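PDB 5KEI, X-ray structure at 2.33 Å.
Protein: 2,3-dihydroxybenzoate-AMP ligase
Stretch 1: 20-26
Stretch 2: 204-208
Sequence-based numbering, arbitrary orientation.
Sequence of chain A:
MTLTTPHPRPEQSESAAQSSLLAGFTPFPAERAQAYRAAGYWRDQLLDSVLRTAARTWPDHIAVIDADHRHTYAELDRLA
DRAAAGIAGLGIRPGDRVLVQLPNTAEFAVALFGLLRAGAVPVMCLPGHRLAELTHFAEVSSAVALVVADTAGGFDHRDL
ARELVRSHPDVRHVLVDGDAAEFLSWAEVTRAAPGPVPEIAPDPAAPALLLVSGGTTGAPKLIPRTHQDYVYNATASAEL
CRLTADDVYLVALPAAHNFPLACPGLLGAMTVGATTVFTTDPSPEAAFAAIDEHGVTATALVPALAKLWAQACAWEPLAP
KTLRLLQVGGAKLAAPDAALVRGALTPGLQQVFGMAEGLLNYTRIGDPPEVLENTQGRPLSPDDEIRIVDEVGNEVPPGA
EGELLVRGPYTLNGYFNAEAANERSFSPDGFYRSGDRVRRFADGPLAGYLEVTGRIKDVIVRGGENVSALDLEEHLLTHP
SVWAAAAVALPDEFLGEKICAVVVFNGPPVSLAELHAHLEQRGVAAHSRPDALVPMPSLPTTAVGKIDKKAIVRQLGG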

ATOM      1  N   SER A  20      12.330  -9.722  15.620  1.00 54.37           N
ATOM      2  CA  SER A  20      12.910  -9.456  14.326  1.00 49.35           C
ATOM      3  C   SER A  20      12.116  -8.366  13.632  1.00 45.94           C
ATOM      4  O   SER A  20      12.325  -8.111  12.444  1.00 41.54           O
ATOM      5  CB  SER A  20      12.884 -10.725  13.485  1.00 43.97           C
ATOM      6  OG  SER A  20      11.606 -11.330  13.624  1.00 39.84           O
ATOM      7  N   LEU A  21      11.172  -7.761  14.359  1.00 43.84           N
ATOM      8  CA  LEU A  21      10.446  -6.612  13.840  1.00 40.00           C
ATOM      9  C   LEU A  21      11.462  -5.550  13.459  1.00 38.73           C
ATOM     10  O   LEU A  21      11.385  -4.986  12.378  1.00 39.05           O
ATOM     11  CB  LEU A  21       9.446  -6.060  14.857  1.00 37.43           C
ATOM     12  CG  LEU A  21       8.830  -4.706  14.470  1.00 35.75           C
ATOM     13  CD1 LEU A  21       8.174  -4.787  13.109  1.00 34.92           C
ATOM     14  CD2 LEU A  21       7.822  -4.183  15.501  1.00 34.07           C
ATOM     15  N   LEU A  22      12.431  -5.309  14.338  1.00 43.24           N
ATOM     16  CA  LEU A  22      13.460  -4.297  14.092  1.00 41.64           C
ATOM     17  C   LEU A  22      14.456  -4.761  13.034  1.00 38.33           C
ATOM     18  O   LEU A  22      15.065  -3.944  12.331  1.00 38.25           O
ATOM     19  CB  LEU A  22      14.183  -3.938  15.393  1.00 33.10           C
ATOM     20  CG  LEU A  22      13.284  -3.156  16.356  1.00 48.23           C
ATOM     21  CD1 LEU A  22      14.064  -2.586  17.541  1.00 48.44           C
ATOM     22  CD2 LEU A  22      12.533  -2.041  15.607  1.00 44.16           C
ATOM     23  N   ALA A  23      14.594  -6.074  12.905  1.00 35.99           N
ATOM     24  CA  ALA A  23      15.543  -6.654  11.954  1.00 39.06           C
ATOM     25  C   ALA A  23      15.164  -6.387  10.499  1.00 34.31           C
ATOM     26  O   ALA A  23      16.044  -6.254   9.641  1.00 34.04           O
ATOM     27  CB  ALA A  23      15.677  -8.157  12.189  1.00 40.26           C
ATOM     28  N   GLY A  24      13.865  -6.319  10.223  1.00 30.24           N
ATOM     29  CA  GLY A  24      13.382  -6.114   8.869  1.00 33.14           C
ATOM     30  C   GLY A  24      13.113  -4.661   8.535  1.00 32.19           C
ATOM     31  O   GLY A  24      12.803  -4.319   7.389  1.00 34.82           O
ATOM     32  N   PHE A  25      13.263  -3.808   9.546  1.00 37.99           N
ATOM     33  CA  PHE A  25      12.856  -2.411   9.473  1.00 32.01           C
ATOM     34  C   PHE A  25      14.027  -1.454   9.210  1.00 31.93           C
ATOM     35  O   PHE A  25      15.071  -1.522   9.854  1.00 32.14           O
ATOM     36  CB  PHE A  25      12.131  -2.033  10.765  1.00 29.50           C
ATOM     37  CG  PHE A  25      11.587  -0.635  10.774  1.00 30.95           C
ATOM     38  CD1 PHE A  25      10.709  -0.208   9.789  1.00 30.80           C
ATOM     39  CD2 PHE A  25      11.953   0.258  11.770  1.00 30.47           C
ATOM     40  CE1 PHE A  25      10.200   1.090   9.794  1.00 29.90           C
ATOM     41  CE2 PHE A  25      11.452   1.561  11.776  1.00 31.57           C
ATOM     42  CZ  PHE A  25      10.574   1.974  10.776  1.00 27.19           C
ATOM     43  N   THR A  26      13.847  -0.579   8.227  1.00 34.28           N
ATOM     44  CA  THR A  26      14.787   0.499   7.974  1.00 32.27           C
ATOM     45  C   THR A  26      14.191   1.775   8.557  1.00 32.66           C
ATOM     46  O   THR A  26      13.254   2.315   8.010  1.00 28.12           O
ATOM     47  CB  THR A  26      15.058   0.699   6.472  1.00 31.69           C
ATOM     48  OG1 THR A  26      15.427  -0.547   5.869  1.00 35.28           O
ATOM     49  CG2 THR A  26      16.156   1.730   6.269  1.00 28.53           C
ATOM     50  N   PRO A 204       6.912   4.395  18.942  1.00 33.80           N
ATOM     51  CA  PRO A 204       6.001   4.976  17.952  1.00 33.11           C
ATOM     52  C   PRO A 204       6.690   5.236  16.601  1.00 33.67           C
ATOM     53  O   PRO A 204       6.024   5.343  15.561  1.00 30.67           O
ATOM     54  CB  PRO A 204       5.537   6.277  18.627  1.00 33.87           C
ATOM     55  CG  PRO A 204       6.579   6.591  19.626  1.00 32.21           C
ATOM     56  CD  PRO A 204       7.053   5.258  20.127  1.00 34.48           C
ATOM     57  N   ALA A 205       8.015   5.303  16.613  1.00 29.01           N
ATOM     58  CA  ALA A 205       8.775   5.387  15.378  1.00 28.06           C
ATOM     59  C   ALA A 205       9.131   3.992  14.808  1.00 32.41           C
ATOM     60  O   ALA A 205       9.894   3.892  13.851  1.00 29.64           O
ATOM     61  CB  ALA A 205      10.036   6.204  15.600  1.00 29.72           C
ATOM     62  N   ALA A 206       8.577   2.934  15.405  1.00 29.09           N
ATOM     63  CA  ALA A 206       8.676   1.566  14.891  1.00 31.45           C
ATOM     64  C   ALA A 206       7.390   1.232  14.134  1.00 32.59           C
ATOM     65  O   ALA A 206       6.391   1.940  14.311  1.00 30.66           O
ATOM     66  CB  ALA A 206       8.903   0.567  16.048  1.00 28.72           C
ATOM     67  N   PRO A 207       7.402   0.160  13.299  1.00 32.68           N
ATOM     68  CA  PRO A 207       6.218  -0.245  12.531  1.00 31.49           C
ATOM     69  C   PRO A 207       4.972  -0.475  13.376  1.00 28.02           C
ATOM     70  O   PRO A 207       5.038  -1.169  14.370  1.00 30.81           O
ATOM     71  CB  PRO A 207       6.662  -1.563  11.880  1.00 28.98           C
ATOM     72  CG  PRO A 207       8.108  -1.397  11.688  1.00 24.52           C
ATOM     73  CD  PRO A 207       8.591  -0.618  12.881  1.00 31.81           C
ATOM     74  N   ALA A 208       3.850   0.108  12.964  1.00 29.15           N
ATOM     75  CA  ALA A 208       2.578  -0.159  13.595  1.00 26.20           C
ATOM     76  C   ALA A 208       1.890  -1.285  12.850  1.00 32.76           C
ATOM     77  O   ALA A 208       1.302  -2.172  13.472  1.00 31.95           O
ATOM     78  CB  ALA A 208       1.702   1.082  13.599  1.00 26.29           C
TER

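Residues 20-26 and 204-208 lie at least 180 positions apart in the chain where they touch. No hydrogen bond joins them. What holds this contact together is shape and apolar packing, with 236 Å² of surface buried between the two sides.

The first stretch coils through Leu21 to Gly24 with helical backbone angles. Gly24 N donates to Ser20 O at 3.2 Å. A weak bond from Ala23 N to Ser20 O (3.1 Å) and another weak one from Phe25 N to Leu22 O (3.3 Å) tighten the coil. Past Gly24 the backbone opens out, with Phe25 at phi/psi of -101/130. The CA-to-CB bonds of Leu21 and Phe25 both point toward the second stretch, although they are four positions apart in sequence. Between them, Ala23 and Gly24 stay out of reach.

The backbones themselves keep their distance. Leu22 CA and Ala206 CA are 7.6 Å apart, and Phe25 CA and Pro207 CA are also 7.6 Å apart. Side chains fill the space.

Pro207 is the main bump. Its CA-to-CB bond points toward the first stretch, and its ring enters a hollow lined by Leu21 and Phe25. It loses 78 Å² of surface there, the largest share of any residue in the contact. Pro207 CD sits 3.5 Å from the centroid of the Phe25 ring (atoms CG to CZ), only 6° off the ring normal. This is a CH-pi contact: the C-H groups next to a proline nitrogen are slightly polarised and suit the electron-rich face of an aromatic ring. Pro207 CG lies over the same ring, 3.4 Å from Phe25 CD1. Leu21 supplies more of the hollow, with its CD1 3.7 Å from Pro207 CG. The proline CG thus touches both an aromatic ring and a leucine methyl.

The Phe25 ring also reaches back along the second stretch. Its chi1 is t (-176°). Phe25 CE2 comes to 3.5 Å from Ala205 O and 4.2 Å from Ala206 CA. Both approaches are oblique to the ring. The ring therefore packs against the backbone of the two alanines as well as the proline.

Leu22 adds a looser contact. Its CA-to-CB bond points sideways, but the end of the side chain comes nearer, and Leu22 CD2 lies 4.5 Å from Ala206 CB. This is a light touch between methyl groups.

Beyond Pro207 the contact ends. The CB of Ala208 points away, and Pro204 is out of reach at the other end of its stretch.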